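Local structure of penicillin-binding protein activator LpoA (Escherichia coli, 6DR3) at residues Ser29-Ile34 / Asp66-Glu71; Ala197-Arg202 / Pro207-Leu212. The protein regulates peptidoglycan synthesis from the outer membrane, being essential for the function of penicillin-binding protein 1A and stimulating its transpeptidase activity in vitro. All coordinates share one frame; numbering follows the deposited sequence.

Interaction 1 of 2, residues Ser29-Ile34 / Asp66-Glu71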
loop_
_atom_site.group_PDB
_atom_site.type_symbol
_atom_site.label_atom_id
_atom_site.label_comp_id
_atom_site.label_asym_id
_atom_site.label_seq_id
_atom_site.Cartn_x
_atom_site.Cartn_y
_atom_site.Cartn_z
ATOM N N SER A 29 1.331 -28.766 -13.580
ATOM C CA SER A 29 0.612 -29.628 -12.654
ATOM C C SER A 29 1.249 -29.514 -11.275
ATOM O O SER A 29 2.322 -28.928 -11.107
ATOM C CB SER A 29 0.612 -31.085 -13.136
ATOM O OG SER A 29 1.933 -31.560 -13.317
ATOM N N ASP A 30 0.560 -30.071 -10.286
ATOM C CA ASP A 30 1.084 -30.194 -8.914
ATOM C C ASP A 30 1.372 -28.781 -8.387
ATOM O O ASP A 30 0.587 -27.855 -8.646
ATOM C CB ASP A 30 2.271 -31.142 -8.921
ATOM C CG ASP A 30 2.682 -31.575 -7.525
ATOM O OD1 ASP A 30 1.829 -32.117 -6.792
ATOM O OD2 ASP A 30 3.861 -31.375 -7.162
ATOM N N ASP A 31 2.475 -28.579 -7.658
ATOM C CA ASP A 31 2.714 -27.300 -6.995
ATOM C C ASP A 31 2.964 -26.185 -8.000
ATOM O O ASP A 31 2.552 -25.040 -7.777
ATOM C CB ASP A 31 3.895 -27.426 -6.032
ATOM C CG ASP A 31 3.527 -28.154 -4.754
ATOM O OD1 ASP A 31 2.565 -27.725 -4.081
ATOM O OD2 ASP A 31 4.192 -29.160 -4.427
ATOM N N THR A 32 3.657 -26.489 -9.100
ATOM C CA THR A 32 3.841 -25.492 -10.150
ATOM C C THR A 32 2.500 -24.921 -10.589
ATOM O O THR A 32 2.359 -23.707 -10.769
ATOM C CB THR A 32 4.580 -26.114 -11.338
ATOM O OG1 THR A 32 5.833 -26.651 -10.895
ATOM C CG2 THR A 32 4.837 -25.079 -12.427
ATOM N N ARG A 33 1.498 -25.788 -10.749
ATOM C CA ARG A 33 0.173 -25.333 -11.154
ATOM C C ARG A 33 -0.477 -24.488 -10.064
ATOM O O ARG A 33 -1.106 -23.465 -10.358
ATOM C CB ARG A 33 -0.703 -26.538 -11.499
ATOM C CG ARG A 33 -2.069 -26.183 -12.061
ATOM C CD ARG A 33 -2.958 -27.408 -12.150
ATOM N NE ARG A 33 -4.241 -27.109 -12.782
ATOM C CZ ARG A 33 -4.472 -27.170 -14.090
ATOM N NH1 ARG A 33 -3.507 -27.519 -14.934
ATOM N NH2 ARG A 33 -5.676 -26.878 -14.560
ATOM N N ILE A 34 -0.336 -24.897 -8.801
ATOM C CA ILE A 34 -0.909 -24.123 -7.702
ATOM C C ILE A 34 -0.337 -22.713 -7.692
ATOM O O ILE A 34 -1.067 -21.732 -7.505
ATOM C CB ILE A 34 -0.672 -24.840 -6.358
ATOM C CG1 ILE A 34 -1.523 -26.111 -6.280
ATOM C CG2 ILE A 34 -0.991 -23.912 -5.178
ATOM C CD1 ILE A 34 -1.224 -26.981 -5.072
ATOM N N ASP A 66 3.055 -24.165 3.316
ATOM C CA ASP A 66 2.896 -22.997 4.178
ATOM C C ASP A 66 2.988 -21.704 3.381
ATOM O O ASP A 66 2.213 -20.767 3.613
ATOM C CB ASP A 66 3.943 -23.012 5.291
ATOM C CG ASP A 66 3.860 -24.257 6.149
ATOM O OD1 ASP A 66 3.446 -25.312 5.624
ATOM O OD2 ASP A 66 4.199 -24.178 7.350
ATOM N N ALA A 67 3.924 -21.632 2.434
ATOM C CA ALA A 67 4.056 -20.429 1.620
ATOM C C ALA A 67 2.808 -20.200 0.776
ATOM O O ALA A 67 2.335 -19.064 0.645
ATOM C CB ALA A 67 5.296 -20.534 0.733
ATOM N N GLN A 68 2.254 -21.269 0.200
ATOM C CA GLN A 68 1.055 -21.131 -0.619
ATOM C C GLN A 68 -0.163 -20.772 0.221
ATOM O O GLN A 68 -1.047 -20.050 -0.251
ATOM C CB GLN A 68 0.802 -22.424 -1.396
ATOM C CG GLN A 68 1.862 -22.726 -2.444
ATOM C CD GLN A 68 1.788 -24.149 -2.963
ATOM O OE1 GLN A 68 1.319 -25.050 -2.270
ATOM N NE2 GLN A 68 2.250 -24.356 -4.191
ATOM N N ARG A 69 -0.232 -21.261 1.462
ATOM C CA ARG A 69 -1.378 -20.943 2.308
ATOM C C ARG A 69 -1.335 -19.494 2.772
ATOM O O ARG A 69 -2.375 -18.831 2.845
ATOM C CB ARG A 69 -1.432 -21.889 3.507
ATOM C CG ARG A 69 -2.693 -21.720 4.348
ATOM C CD ARG A 69 -2.855 -22.828 5.376
ATOM N NE ARG A 69 -2.845 -24.151 4.760
ATOM C CZ ARG A 69 -3.858 -24.670 4.072
ATOM N NH1 ARG A 69 -4.975 -23.978 3.897
ATOM N NH2 ARG A 69 -3.750 -25.883 3.550
ATOM N N ARG A 70 -0.143 -18.982 3.090
ATOM C CA ARG A 70 -0.028 -17.578 3.469
ATOM C C ARG A 70 -0.472 -16.669 2.329
ATOM O O ARG A 70 -1.168 -15.672 2.554
ATOM C CB ARG A 70 1.406 -17.260 3.894
ATOM C CG ARG A 70 1.714 -17.671 5.330
ATOM C CD ARG A 70 3.064 -17.149 5.811
ATOM N NE ARG A 70 4.173 -18.023 5.433
ATOM C CZ ARG A 70 4.552 -19.100 6.120
ATOM N NH1 ARG A 70 3.907 -19.456 7.226
ATOM N NH2 ARG A 70 5.577 -19.829 5.698
ATOM N N GLU A 71 -0.089 -17.004 1.095
ATOM C CA GLU A 71 -0.561 -16.235 -0.051
ATOM C C GLU A 71 -2.074 -16.343 -0.197
ATOM O O GLU A 71 -2.741 -15.366 -0.555
ATOM C CB GLU A 71 0.141 -16.709 -1.325
ATOM C CG GLU A 71 -0.342 -16.036 -2.601
ATOM C CD GLU A 71 -0.107 -14.537 -2.601
ATOM O OE1 GLU A 71 0.819 -14.076 -1.900
ATOM O OE2 GLU A 71 -0.850 -13.821 -3.304
#
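Gln68 reaches across from helix 66-82 to Ile34 and Asp31 on the first turns of helix 30-47, and this one side chain supplies the whole contact from its side, illustrating how a long polar side chain can bridge helices whose backbones stay apart. Ile34 CA and Gln68 CA are 7.9 Å from each other, and the extended glutamine spans the gap. Its CG lies anti to the carbonyl carbon (chi1 -67°) and the chain continues straight beyond it, which delivers the terminal amide to the neighbouring helix. There the amide has an apolar and a polar neighbour. Ile34 lies across the glutamine at about a right angle and touches it with its CG2 branch, at 3.4 Å from Gln68 NE2 and 3.6 Å from Gln68 CD. That methyl is anti to the backbone N of Ile34. Asp31, one turn earlier, approaches with a single carboxylate oxygen. Gln68 NE2 gives Asp31 OD1 a weak hydrogen bond, 3.4 Å long and bent to 144° at the hydrogen, and the carboxylate and amide planes are turned 49° apart. Asp31 OD1 also lies 3.5 Å from Gln68 OE1, an acceptor beside an acceptor, so the amide is not squarely presented to the carboxylate. The main polar partner of Gln68 NE2 is instead OD1 of Asn35, the residue after Ile34 on helix 30-47, and the aspartate is a secondary acceptor for a buried group. This is plain helix-to-helix packing in the all-helical, TPR-like amino-terminal domain of LpoA. Ile34 also rests on Pro61 and Leu64, in the loop leading into helix 66-82, while one turn beyond Gln68 the carboxylate of Glu71 forms a salt bridge with Arg108 and so ties helix 66-82 to helix 103-117.

Interaction 2 of 2, residues Ala197-Arg202 / Pro207-Leu212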
loop_
_atom_site.group_PDB
_atom_site.type_symbol
_atom_site.label_atom_id
_atom_site.label_comp_id
_atom_site.label_asym_id
_atom_site.label_seq_id
_atom_site.Cartn_x
_atom_site.Cartn_y
_atom_site.Cartn_z
ATOM N N ALA A 197 11.579 24.130 2.479
ATOM C CA ALA A 197 13.019 23.910 2.409
ATOM C C ALA A 197 13.611 23.700 3.795
ATOM O O ALA A 197 14.473 22.832 3.985
ATOM C CB ALA A 197 13.696 25.088 1.708
ATOM N N ASP A 198 13.160 24.479 4.781
ATOM C CA ASP A 198 13.647 24.291 6.143
ATOM C C ASP A 198 13.171 22.962 6.716
ATOM O O ASP A 198 13.924 22.278 7.419
ATOM C CB ASP A 198 13.198 25.452 7.032
ATOM C CG ASP A 198 13.929 26.747 6.717
ATOM O OD1 ASP A 198 15.025 26.693 6.119
ATOM O OD2 ASP A 198 13.406 27.821 7.079
ATOM N N TRP A 199 11.927 22.572 6.421
ATOM C CA TRP A 199 11.436 21.277 6.880
ATOM C C TRP A 199 12.283 20.143 6.321
ATOM O O TRP A 199 12.607 19.188 7.037
ATOM C CB TRP A 199 9.970 21.092 6.480
ATOM C CG TRP A 199 9.457 19.713 6.761
ATOM C CD1 TRP A 199 8.993 19.239 7.951
ATOM C CD2 TRP A 199 9.364 18.625 5.831
ATOM N NE1 TRP A 199 8.614 17.924 7.822
ATOM C CE2 TRP A 199 8.835 17.523 6.531
ATOM C CE3 TRP A 199 9.677 18.478 4.477
ATOM C CZ2 TRP A 199 8.606 16.291 5.921
ATOM C CZ3 TRP A 199 9.451 17.250 3.873
ATOM C CH2 TRP A 199 8.921 16.175 4.595
ATOM N N GLN A 200 12.650 20.231 5.042
ATOM C CA GLN A 200 13.484 19.197 4.438
ATOM C C GLN A 200 14.790 19.035 5.203
ATOM O O GLN A 200 15.308 17.921 5.333
ATOM C CB GLN A 200 13.752 19.537 2.971
ATOM C CG GLN A 200 12.523 19.401 2.075
ATOM C CD GLN A 200 12.789 19.811 0.638
ATOM O OE1 GLN A 200 13.088 20.970 0.353
ATOM N NE2 GLN A 200 12.675 18.858 -0.278
ATOM N N LYS A 201 15.330 20.134 5.727
ATOM C CA LYS A 201 16.546 20.071 6.526
ATOM C C LYS A 201 16.266 19.703 7.978
ATOM O O LYS A 201 17.198 19.337 8.701
ATOM C CB LYS A 201 17.285 21.409 6.457
ATOM C CG LYS A 201 17.988 21.636 5.128
ATOM C CD LYS A 201 18.348 23.096 4.908
ATOM C CE LYS A 201 19.227 23.261 3.676
ATOM N NZ LYS A 201 19.346 24.681 3.240
ATOM N N ARG A 202 15.009 19.794 8.418
ATOM C CA ARG A 202 14.644 19.324 9.751
ATOM C C ARG A 202 14.484 17.810 9.781
ATOM O O ARG A 202 14.937 17.155 10.726
ATOM C CB ARG A 202 13.342 19.982 10.211
ATOM C CG ARG A 202 13.512 21.309 10.914
ATOM C CD ARG A 202 12.315 21.589 11.812
ATOM N NE ARG A 202 11.062 21.695 11.073
ATOM C CZ ARG A 202 10.705 22.746 10.341
ATOM N NH1 ARG A 202 11.511 23.794 10.227
ATOM N NH2 ARG A 202 9.538 22.747 9.713
ATOM N N PRO A 207 10.477 10.464 3.793
ATOM C CA PRO A 207 10.334 10.224 2.349
ATOM C C PRO A 207 9.886 11.450 1.575
ATOM O O PRO A 207 10.311 11.641 0.429
ATOM C CB PRO A 207 9.290 9.099 2.283
ATOM C CG PRO A 207 9.414 8.396 3.584
ATOM C CD PRO A 207 9.739 9.465 4.589
ATOM N N GLY A 208 9.036 12.290 2.170
ATOM C CA GLY A 208 8.595 13.505 1.508
ATOM C C GLY A 208 9.663 14.571 1.402
ATOM O O GLY A 208 9.527 15.488 0.585
ATOM N N ALA A 209 10.717 14.482 2.218
ATOM C CA ALA A 209 11.826 15.425 2.103
ATOM C C ALA A 209 12.653 15.145 0.857
ATOM O O ALA A 209 13.108 16.075 0.181
ATOM C CB ALA A 209 12.704 15.359 3.352
ATOM N N LYS A 210 12.859 13.865 0.543
ATOM C CA LYS A 210 13.583 13.475 -0.659
ATOM C C LYS A 210 12.700 13.489 -1.898
ATOM O O LYS A 210 13.222 13.558 -3.015
ATOM C CB LYS A 210 14.171 12.073 -0.481
ATOM C CG LYS A 210 14.886 11.857 0.845
ATOM C CD LYS A 210 15.308 10.405 1.006
ATOM C CE LYS A 210 14.894 9.852 2.360
ATOM N NZ LYS A 210 15.091 8.380 2.442
ATOM N N MET A 211 11.380 13.429 -1.721
ATOM C CA MET A 211 10.436 13.325 -2.834
ATOM C C MET A 211 9.179 14.093 -2.416
ATOM O O MET A 211 8.256 13.526 -1.830
ATOM C CB MET A 211 10.140 11.865 -3.152
ATOM C CG MET A 211 9.472 11.622 -4.489
ATOM S SD MET A 211 9.200 9.865 -4.825
ATOM C CE MET A 211 10.877 9.233 -4.847
ATOM N N LEU A 212 9.165 15.386 -2.719
ATOM C CA LEU A 212 8.126 16.261 -2.196
ATOM C C LEU A 212 6.761 15.858 -2.750
ATOM O O LEU A 212 6.662 15.436 -3.909
ATOM C CB LEU A 212 8.418 17.717 -2.556
ATOM C CG LEU A 212 9.461 18.444 -1.707
ATOM C CD1 LEU A 212 9.824 19.770 -2.354
ATOM C CD2 LEU A 212 8.942 18.663 -0.292
#
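The end of helix 189-202 and the short helix 207-210 come close as backbones, with Gln200 CA and Ala209 CA only 4.7 Å apart: two consecutive helices joined by a four-residue connection in the all-alpha, TPR-like amino-terminal domain. Small residues let two helices approach this closely: Gly208 has no side chain, and Ala209 brings just a methyl group. The benzene end of the Trp199 indole fits against them. With CG anti to the backbone N, chi1 172° brings that end of the ring up to the short helix. Gly208 C meets the ring's edge near its plane, 3.6 Å from Trp199 CH2. Ala209 N lies oblique to the ring, 3.4 Å from Trp199 CH2, and Ala209 CB makes an apolar contact with Trp199 CZ3 at 3.8 Å. The other end of the indole is fixed by a hydrogen bond from Trp199 NE1 to Gly174 O, which connects this corner to helix 170-185, and the ring also meets that of Tyr203. Leu212 follows the short helix and crosses the end of Gln200 at about a right angle, its CG 3.5 Å from Gln200 NE2, while the backbone O of Leu212 accepts a hydrogen bond from Gln142 NE2 of helix 138-153. Gln200, extended beyond CG, gives its NE2 hydrogen to Ala209 O at 2.9 Å, meeting a lone pair in the carbonyl plane, although that oxygen sits 23° out of the glutamine's amide plane.

Both interactions turn on a glutamine amide reaching from one helix to another, yet they use it differently. Interaction 1 is a buried contact, with Asp31 at its partly exposed margin, and joins elements separated by 31 residues, mostly helical; its backbones stand apart, and its glutamine finds its main acceptor just outside the paired segments. Interaction 2 is partly buried and local, joining near neighbours in sequence through close backbones, a tryptophan and a bond to a main-chain carbonyl. Its buried surface is larger, 234 Å² against 132 Å². No element is shared, and the contacts lie on opposite sides of the chain's centre. The centres of interaction 1 and interaction 2 are about 43 Å apart.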